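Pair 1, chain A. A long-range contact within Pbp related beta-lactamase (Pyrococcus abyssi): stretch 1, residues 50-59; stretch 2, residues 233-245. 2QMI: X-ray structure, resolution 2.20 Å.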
# COMPACT_ATOMS: atom_id res chain seq x y z
N THR A 50 8.23 -11.66 41.80
CA THR A 50 8.41 -11.72 43.25
C THR A 50 9.90 -11.71 43.61
O THR A 50 10.76 -11.85 42.74
CB THR A 50 7.80 -13.00 43.82
OG1 THR A 50 8.69 -14.09 43.59
CG2 THR A 50 6.47 -13.29 43.17
N PRO A 51 10.23 -11.54 44.90
CA PRO A 51 11.64 -11.52 45.31
C PRO A 51 12.36 -12.78 44.83
O PRO A 51 13.56 -12.75 44.54
CB PRO A 51 11.55 -11.47 46.83
CG PRO A 51 10.30 -10.71 47.06
CD PRO A 51 9.35 -11.30 46.06
N GLU A 52 11.61 -13.88 44.74
CA GLU A 52 12.13 -15.18 44.33
C GLU A 52 12.30 -15.40 42.81
O GLU A 52 13.20 -16.12 42.40
CB GLU A 52 11.23 -16.31 44.87
CG GLU A 52 11.03 -16.38 46.40
CD GLU A 52 10.14 -15.27 46.96
OE1 GLU A 52 9.45 -14.58 46.17
OE2 GLU A 52 10.12 -15.09 48.21
N THR A 53 11.43 -14.80 42.00
CA THR A 53 11.50 -14.99 40.54
C THR A 53 12.92 -14.94 39.96
O THR A 53 13.74 -14.11 40.33
CB THR A 53 10.57 -13.98 39.79
OG1 THR A 53 10.74 -14.13 38.37
CG2 THR A 53 10.90 -12.58 40.17
N ILE A 54 13.18 -15.87 39.04
CA ILE A 54 14.48 -15.98 38.41
C ILE A 54 14.56 -15.30 37.04
O ILE A 54 13.68 -15.48 36.19
CB ILE A 54 14.86 -17.48 38.29
CG1 ILE A 54 15.33 -17.97 39.67
CG2 ILE A 54 15.91 -17.69 37.23
CD1 ILE A 54 15.58 -19.45 39.75
N TYR A 55 15.62 -14.53 36.84
CA TYR A 55 15.88 -13.81 35.59
C TYR A 55 17.30 -14.10 35.15
O TYR A 55 18.10 -14.64 35.92
CB TYR A 55 15.80 -12.29 35.78
CG TYR A 55 14.55 -11.73 36.40
CD1 TYR A 55 13.67 -10.94 35.66
CD2 TYR A 55 14.30 -11.88 37.77
CE1 TYR A 55 12.57 -10.33 36.25
CE2 TYR A 55 13.21 -11.27 38.38
CZ TYR A 55 12.35 -10.50 37.62
OH TYR A 55 11.26 -9.90 38.23
N GLY A 56 17.62 -13.74 33.92
CA GLY A 56 18.98 -13.91 33.45
C GLY A 56 19.71 -12.69 34.00
O GLY A 56 19.11 -11.63 34.12
N ILE A 57 20.99 -12.82 34.33
CA ILE A 57 21.69 -11.66 34.89
C ILE A 57 22.75 -11.07 33.97
O ILE A 57 23.32 -10.02 34.27
CB ILE A 57 22.34 -12.00 36.26
CG1 ILE A 57 23.53 -12.94 36.08
CG2 ILE A 57 21.30 -12.65 37.16
CD1 ILE A 57 24.33 -13.16 37.35
N GLY A 58 23.01 -11.75 32.85
CA GLY A 58 24.00 -11.26 31.91
C GLY A 58 25.40 -11.07 32.47
O GLY A 58 25.88 -11.87 33.26
N SER A 59 26.05 -9.98 32.05
CA SER A 59 27.41 -9.67 32.47
C SER A 59 27.67 -9.63 33.97
O SER A 59 28.82 -9.47 34.38
CB SER A 59 27.86 -8.35 31.86
OG SER A 59 28.08 -8.49 30.47
N ALA A 233 30.65 -18.08 30.73
CA ALA A 233 31.53 -17.25 31.56
C ALA A 233 31.36 -15.73 31.41
O ALA A 233 31.59 -14.99 32.37
CB ALA A 233 32.99 -17.64 31.29
N ASP A 234 30.96 -15.28 30.23
CA ASP A 234 30.77 -13.85 29.98
C ASP A 234 29.39 -13.33 30.36
O ASP A 234 29.18 -12.11 30.42
CB ASP A 234 31.08 -13.53 28.52
CG ASP A 234 30.25 -14.35 27.55
OD1 ASP A 234 29.85 -15.48 27.91
OD2 ASP A 234 30.02 -13.87 26.43
N GLY A 235 28.43 -14.22 30.61
CA GLY A 235 27.11 -13.76 31.00
C GLY A 235 25.94 -14.72 30.84
O GLY A 235 24.91 -14.32 30.31
N GLY A 236 26.08 -15.95 31.32
CA GLY A 236 25.00 -16.91 31.16
C GLY A 236 24.31 -17.40 32.42
O GLY A 236 23.51 -18.33 32.38
N LEU A 237 24.57 -16.75 33.54
CA LEU A 237 23.96 -17.17 34.78
C LEU A 237 22.55 -16.58 34.99
O LEU A 237 22.29 -15.42 34.66
CB LEU A 237 24.88 -16.79 35.95
CG LEU A 237 24.63 -17.40 37.32
CD1 LEU A 237 24.77 -18.93 37.27
CD2 LEU A 237 25.62 -16.80 38.30
N LEU A 238 21.65 -17.41 35.50
CA LEU A 238 20.28 -16.99 35.80
C LEU A 238 20.17 -17.09 37.32
O LEU A 238 20.66 -18.05 37.92
CB LEU A 238 19.25 -17.91 35.15
CG LEU A 238 19.10 -17.91 33.63
CD1 LEU A 238 20.16 -18.79 33.00
CD2 LEU A 238 17.71 -18.43 33.26
N SER A 239 19.53 -16.11 37.95
CA SER A 239 19.40 -16.13 39.40
C SER A 239 18.24 -15.25 39.83
O SER A 239 17.44 -14.82 39.00
CB SER A 239 20.71 -15.64 40.03
OG SER A 239 20.73 -15.79 41.44
N SER A 240 18.14 -15.01 41.14
CA SER A 240 17.08 -14.17 41.70
C SER A 240 17.77 -13.08 42.52
O SER A 240 18.97 -13.19 42.79
CB SER A 240 16.16 -14.98 42.61
OG SER A 240 16.78 -15.25 43.85
N VAL A 241 17.03 -12.05 42.91
CA VAL A 241 17.62 -10.96 43.70
C VAL A 241 17.96 -11.40 45.12
O VAL A 241 18.83 -10.83 45.76
CB VAL A 241 16.70 -9.70 43.76
CG1 VAL A 241 16.42 -9.19 42.35
CG2 VAL A 241 15.41 -10.02 44.48
N LEU A 242 17.25 -12.41 45.63
CA LEU A 242 17.53 -12.91 46.97
C LEU A 242 18.88 -13.63 46.98
O LEU A 242 19.67 -13.46 47.91
CB LEU A 242 16.43 -13.86 47.44
CG LEU A 242 15.17 -13.18 47.97
CD1 LEU A 242 14.17 -14.23 48.39
CD2 LEU A 242 15.54 -12.29 49.14
N ASP A 243 19.15 -14.41 45.94
CA ASP A 243 20.41 -15.14 45.84
C ASP A 243 21.56 -14.15 45.64
O ASP A 243 22.62 -14.31 46.24
CB ASP A 243 20.36 -16.14 44.67
CG ASP A 243 19.86 -17.52 45.09
OD1 ASP A 243 19.02 -17.60 46.01
OD2 ASP A 243 20.29 -18.53 44.48
N LEU A 244 21.34 -13.13 44.82
CA LEU A 244 22.38 -12.13 44.58
C LEU A 244 22.63 -11.31 45.84
O LEU A 244 23.70 -10.72 46.00
CB LEU A 244 21.97 -11.21 43.43
CG LEU A 244 21.84 -11.92 42.08
CD1 LEU A 244 21.31 -10.95 41.02
CD2 LEU A 244 23.19 -12.51 41.67
N ALA A 245 21.65 -11.28 46.74
CA ALA A 245 21.82 -10.55 48.01
C ALA A 245 22.86 -11.31 48.84
O ALA A 245 23.78 -10.71 49.39
CB ALA A 245 20.50 -10.47 48.76
O HOH W 1 14.25 -12.10 41.86
O HOH W 2 22.46 -14.52 31.87

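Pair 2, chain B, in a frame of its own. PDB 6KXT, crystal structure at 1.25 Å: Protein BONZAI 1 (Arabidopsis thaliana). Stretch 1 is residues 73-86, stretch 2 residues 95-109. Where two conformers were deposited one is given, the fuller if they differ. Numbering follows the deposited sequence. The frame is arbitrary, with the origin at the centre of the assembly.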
# COMPACT_ATOMS: atom_id res chain seq x y z
N GLN B 73 2.46 -0.13 -13.98
CA GLN B 73 2.70 0.60 -12.72
C GLN B 73 3.52 -0.26 -11.76
O GLN B 73 4.20 0.34 -10.93
CB GLN B 73 1.37 1.08 -12.13
CG GLN B 73 0.75 2.26 -12.86
CD GLN B 73 -0.64 2.55 -12.39
OE1 GLN B 73 -1.51 1.67 -12.37
NE2 GLN B 73 -0.85 3.77 -11.91
N VAL B 74 3.36 -1.58 -11.74
CA VAL B 74 3.98 -2.43 -10.70
C VAL B 74 5.14 -3.25 -11.24
O VAL B 74 5.87 -3.81 -10.39
CB VAL B 74 2.92 -3.32 -9.99
CG1 VAL B 74 1.83 -2.49 -9.33
CG2 VAL B 74 2.30 -4.34 -10.93
N GLY B 75 5.28 -3.35 -12.56
CA GLY B 75 6.31 -4.16 -13.25
C GLY B 75 5.74 -5.50 -13.64
O GLY B 75 5.64 -5.80 -14.85
N SER B 76 5.27 -6.28 -12.66
CA SER B 76 4.59 -7.56 -12.92
C SER B 76 3.82 -7.92 -11.66
O SER B 76 4.09 -7.28 -10.62
CB SER B 76 5.57 -8.67 -13.24
OG SER B 76 6.31 -9.04 -12.09
N LYS B 77 2.91 -8.86 -11.76
CA LYS B 77 2.07 -9.28 -10.61
C LYS B 77 2.95 -9.82 -9.48
O LYS B 77 2.63 -9.61 -8.30
CB LYS B 77 1.06 -10.31 -11.09
CG LYS B 77 0.07 -10.68 -10.00
CD LYS B 77 -1.07 -11.55 -10.48
CE LYS B 77 -1.85 -12.03 -9.28
NZ LYS B 77 -3.07 -12.77 -9.65
N ASP B 78 4.12 -10.36 -9.76
CA ASP B 78 5.00 -10.94 -8.72
C ASP B 78 6.07 -9.95 -8.23
O ASP B 78 6.81 -10.33 -7.34
CB ASP B 78 5.71 -12.16 -9.29
CG ASP B 78 4.80 -13.38 -9.44
OD1 ASP B 78 3.82 -13.52 -8.69
OD2 ASP B 78 5.08 -14.19 -10.33
N SER B 79 6.13 -8.75 -8.77
CA SER B 79 7.18 -7.76 -8.40
C SER B 79 6.78 -7.11 -7.08
O SER B 79 5.73 -6.46 -7.02
CB SER B 79 7.34 -6.68 -9.44
OG SER B 79 7.77 -7.25 -10.70
N PRO B 80 7.66 -7.10 -6.07
CA PRO B 80 7.35 -6.34 -4.87
C PRO B 80 7.17 -4.86 -5.22
O PRO B 80 7.90 -4.31 -6.04
CB PRO B 80 8.57 -6.53 -3.98
CG PRO B 80 9.18 -7.85 -4.46
CD PRO B 80 8.87 -7.91 -5.93
N VAL B 81 6.20 -4.23 -4.57
CA VAL B 81 6.05 -2.76 -4.55
C VAL B 81 6.10 -2.32 -3.08
O VAL B 81 6.03 -3.15 -2.18
CB VAL B 81 4.78 -2.24 -5.23
CG1 VAL B 81 4.74 -2.67 -6.69
CG2 VAL B 81 3.52 -2.71 -4.52
N ILE B 82 6.32 -1.05 -2.86
CA ILE B 82 6.26 -0.44 -1.52
C ILE B 82 4.90 0.15 -1.33
O ILE B 82 4.37 0.85 -2.22
CB ILE B 82 7.33 0.64 -1.31
CG1 ILE B 82 8.72 0.11 -1.60
CG2 ILE B 82 7.19 1.15 0.09
CD1 ILE B 82 9.05 -1.00 -0.77
N ILE B 83 4.32 -0.07 -0.13
CA ILE B 83 3.02 0.54 0.25
C ILE B 83 3.29 1.25 1.55
O ILE B 83 3.67 0.60 2.51
CB ILE B 83 1.88 -0.47 0.36
CG1 ILE B 83 1.76 -1.27 -0.95
CG2 ILE B 83 0.58 0.25 0.68
CD1 ILE B 83 1.11 -2.62 -0.79
N GLU B 84 3.20 2.56 1.57
CA GLU B 84 3.46 3.32 2.80
C GLU B 84 2.23 4.10 3.18
O GLU B 84 1.58 4.76 2.35
CB GLU B 84 4.62 4.30 2.61
CG GLU B 84 5.89 3.59 2.29
CD GLU B 84 7.12 4.29 2.79
OE1 GLU B 84 7.44 5.40 2.27
OE2 GLU B 84 7.79 3.65 3.65
N CYS B 85 1.92 4.06 4.47
CA CYS B 85 0.87 4.89 5.08
C CYS B 85 1.56 6.13 5.69
O CYS B 85 2.55 5.97 6.40
CB CYS B 85 0.12 4.07 6.11
SG CYS B 85 -1.26 5.01 6.83
N SER B 86 1.07 7.31 5.33
CA SER B 86 1.60 8.61 5.81
C SER B 86 0.47 9.46 6.35
O SER B 86 -0.72 9.33 5.97
CB SER B 86 2.33 9.37 4.75
OG SER B 86 3.46 8.63 4.31
N SER B 95 4.32 12.77 7.53
CA SER B 95 5.11 11.87 8.39
C SER B 95 4.76 10.41 8.13
O SER B 95 3.60 10.10 7.84
CB SER B 95 5.00 12.18 9.82
OG SER B 95 3.65 12.24 10.23
N LEU B 96 5.77 9.58 8.19
CA LEU B 96 5.62 8.13 7.96
C LEU B 96 4.89 7.47 9.13
O LEU B 96 5.34 7.61 10.30
CB LEU B 96 6.99 7.50 7.77
CG LEU B 96 6.99 6.02 7.39
CD1 LEU B 96 6.23 5.77 6.10
CD2 LEU B 96 8.42 5.55 7.29
N ILE B 97 3.82 6.77 8.81
CA ILE B 97 3.09 5.92 9.77
C ILE B 97 3.59 4.48 9.67
O ILE B 97 3.79 3.87 10.73
CB ILE B 97 1.57 6.07 9.56
CG1 ILE B 97 1.04 7.51 9.80
CG2 ILE B 97 0.84 5.01 10.37
CD1 ILE B 97 -0.39 7.74 9.33
N GLY B 98 3.80 3.94 8.47
CA GLY B 98 4.25 2.54 8.37
C GLY B 98 4.48 2.14 6.93
O GLY B 98 3.93 2.79 6.04
N LYS B 99 5.29 1.11 6.75
CA LYS B 99 5.69 0.59 5.44
C LYS B 99 5.39 -0.91 5.38
O LYS B 99 5.59 -1.67 6.35
CB LYS B 99 7.22 0.76 5.34
CG LYS B 99 7.84 0.30 4.07
CD LYS B 99 9.33 0.62 4.06
CE LYS B 99 9.85 0.35 2.67
NZ LYS B 99 11.30 0.49 2.64
N VAL B 100 4.99 -1.32 4.19
CA VAL B 100 4.87 -2.74 3.76
C VAL B 100 5.58 -2.90 2.40
O VAL B 100 5.59 -1.94 1.62
CB VAL B 100 3.36 -3.06 3.71
CG1 VAL B 100 3.01 -4.22 2.80
CG2 VAL B 100 2.82 -3.21 5.14
N GLN B 101 6.18 -4.04 2.19
CA GLN B 101 6.76 -4.42 0.89
C GLN B 101 6.11 -5.73 0.45
O GLN B 101 6.35 -6.77 1.07
CB GLN B 101 8.27 -4.46 0.96
CG GLN B 101 8.87 -4.94 -0.37
CD GLN B 101 10.37 -4.95 -0.40
OE1 GLN B 101 11.03 -4.14 0.23
NE2 GLN B 101 10.92 -5.88 -1.16
N LYS B 102 5.26 -5.66 -0.57
CA LYS B 102 4.43 -6.80 -1.02
C LYS B 102 4.23 -6.67 -2.52
O LYS B 102 4.07 -5.56 -3.01
CB LYS B 102 3.04 -6.74 -0.37
CG LYS B 102 2.99 -7.08 1.11
CD LYS B 102 2.86 -8.58 1.32
CE LYS B 102 3.32 -9.03 2.68
NZ LYS B 102 4.80 -8.99 2.80
N SER B 103 4.11 -7.77 -3.23
CA SER B 103 3.69 -7.77 -4.64
C SER B 103 2.18 -7.81 -4.74
O SER B 103 1.48 -8.06 -3.75
CB SER B 103 4.21 -8.98 -5.38
OG SER B 103 3.67 -10.17 -4.82
N LEU B 104 1.63 -7.58 -5.91
CA LEU B 104 0.17 -7.74 -6.11
C LEU B 104 -0.20 -9.19 -5.78
O LEU B 104 -1.31 -9.40 -5.22
CB LEU B 104 -0.22 -7.36 -7.54
CG LEU B 104 -0.17 -5.89 -7.95
CD1 LEU B 104 -0.81 -5.67 -9.32
CD2 LEU B 104 -0.80 -4.99 -6.91
N SER B 105 0.61 -10.17 -6.19
CA SER B 105 0.32 -11.60 -5.90
C SER B 105 0.17 -11.75 -4.38
O SER B 105 -0.74 -12.48 -3.88
CB SER B 105 1.43 -12.46 -6.50
OG SER B 105 1.15 -13.80 -6.20
N ASP B 106 1.04 -11.14 -3.62
CA ASP B 106 1.01 -11.20 -2.14
C ASP B 106 -0.25 -10.52 -1.60
O ASP B 106 -0.94 -11.09 -0.71
CB ASP B 106 2.21 -10.46 -1.56
CG ASP B 106 3.58 -11.07 -1.80
OD1 ASP B 106 3.66 -12.28 -2.06
OD2 ASP B 106 4.58 -10.28 -1.69
N LEU B 107 -0.61 -9.38 -2.14
CA LEU B 107 -1.84 -8.68 -1.68
C LEU B 107 -3.05 -9.56 -1.94
O LEU B 107 -3.97 -9.59 -1.13
CB LEU B 107 -1.95 -7.34 -2.39
CG LEU B 107 -0.84 -6.33 -2.05
CD1 LEU B 107 -1.11 -5.04 -2.81
CD2 LEU B 107 -0.69 -6.07 -0.55
N GLU B 108 -3.10 -10.27 -3.07
CA GLU B 108 -4.23 -11.18 -3.35
C GLU B 108 -4.26 -12.29 -2.30
O GLU B 108 -5.36 -12.62 -1.85
CB GLU B 108 -4.06 -11.72 -4.76
CG GLU B 108 -5.20 -12.60 -5.20
CD GLU B 108 -5.10 -13.05 -6.67
OE1 GLU B 108 -4.00 -13.19 -7.15
OE2 GLU B 108 -6.15 -13.25 -7.25
N LYS B 109 -3.11 -12.82 -1.91
CA LYS B 109 -3.07 -13.90 -0.89
C LYS B 109 -3.59 -13.36 0.45
O LYS B 109 -4.36 -14.07 1.13
CB LYS B 109 -1.68 -14.50 -0.85
CG LYS B 109 -1.29 -15.31 -2.08
CD LYS B 109 0.17 -15.62 -2.01
CE LYS B 109 0.64 -16.47 -3.17
NZ LYS B 109 0.69 -15.73 -4.45
O HOH W 3 3.23 -6.39 -8.01
O HOH W 4 5.28 -12.15 -5.40

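The sharpest difference lies where a turn meets the first turn of a helix. In pair 2 the turn is tied to the helix directly: S105(B) N donates to K77(B) O at 3.0 Å, and the extended K77(B) side chain, all four chi angles t, reaches down the helix until its NZ forms a salt bridge with E108(B) OE1 at 2.7 Å. In pair 1 the matching positions are P51(A), L242(A) and A245(A), and the link is apolar: P51(A) CB packs 4.1 Å from L242(A) CD1. Water 1 supplies the polar connection, donating to P51(A) O (2.8 Å) and T53(A) O (2.6 Å) while accepting from V241(A) N (3.0 Å). Pair 2 keeps a comparable water there: water 3 accepts from L104(B) N, the match of V241(A), at 2.9 Å.

The shared frame superposes at 0.7 Å over 14 central residues. A turn leads into a strand, which pairs antiparallel with a second strand that runs into a helix. Y55(A) and S239(A) match V81(B) and K102(B), and both are hydrogen-bonded pairs: Y55(A) N to S239(A) O is 2.8 Å, and V81(B) N to K102(B) O is 3.0 Å. The next rung repeats as well, with I57(A) N to L237(A) O and I83(B) N to V100(B) O both 2.9 Å.

One serine marks the exit from strand to helix in both. S240(A) and S103(B) are N-caps with chi1 p, and their side-chain centres lie 0.5 Å apart. D243(A) N donates to S240(A) OG at 3.3 Å, D106(B) N to S103(B) OG at 3.0 Å. Pair 2 closes the box reciprocally, S103(B) N donating to D106(B) OD2 at 3.0 Å.

Beneath the helix the packing rule is conserved more closely than the atoms. I57(A) and I83(B) coincide, as do L244(A) and L107(B), but the isoleucines differ in chi1, p in pair 1 and m in pair 2. Accordingly I57(A) CG2 meets L244(A) CD1 at 4.2 Å, whereas I83(B) CD1 meets L107(B) CD1 at 3.9 Å.

On the other face, G56(A) leaves L238(A) CG 4.0 Å from its CA; the counterpart I82(B) instead places CD1 3.8 Å from Q101(B) OE1. Beyond it, G58(A) adopts positive phi and water 2 bridges G58(A) N to G235(A) O (3.0 and 2.9 Å), while E84(B) stays in a strand that continues pairing, C85(B) N reaching G98(B) O at 2.8 Å.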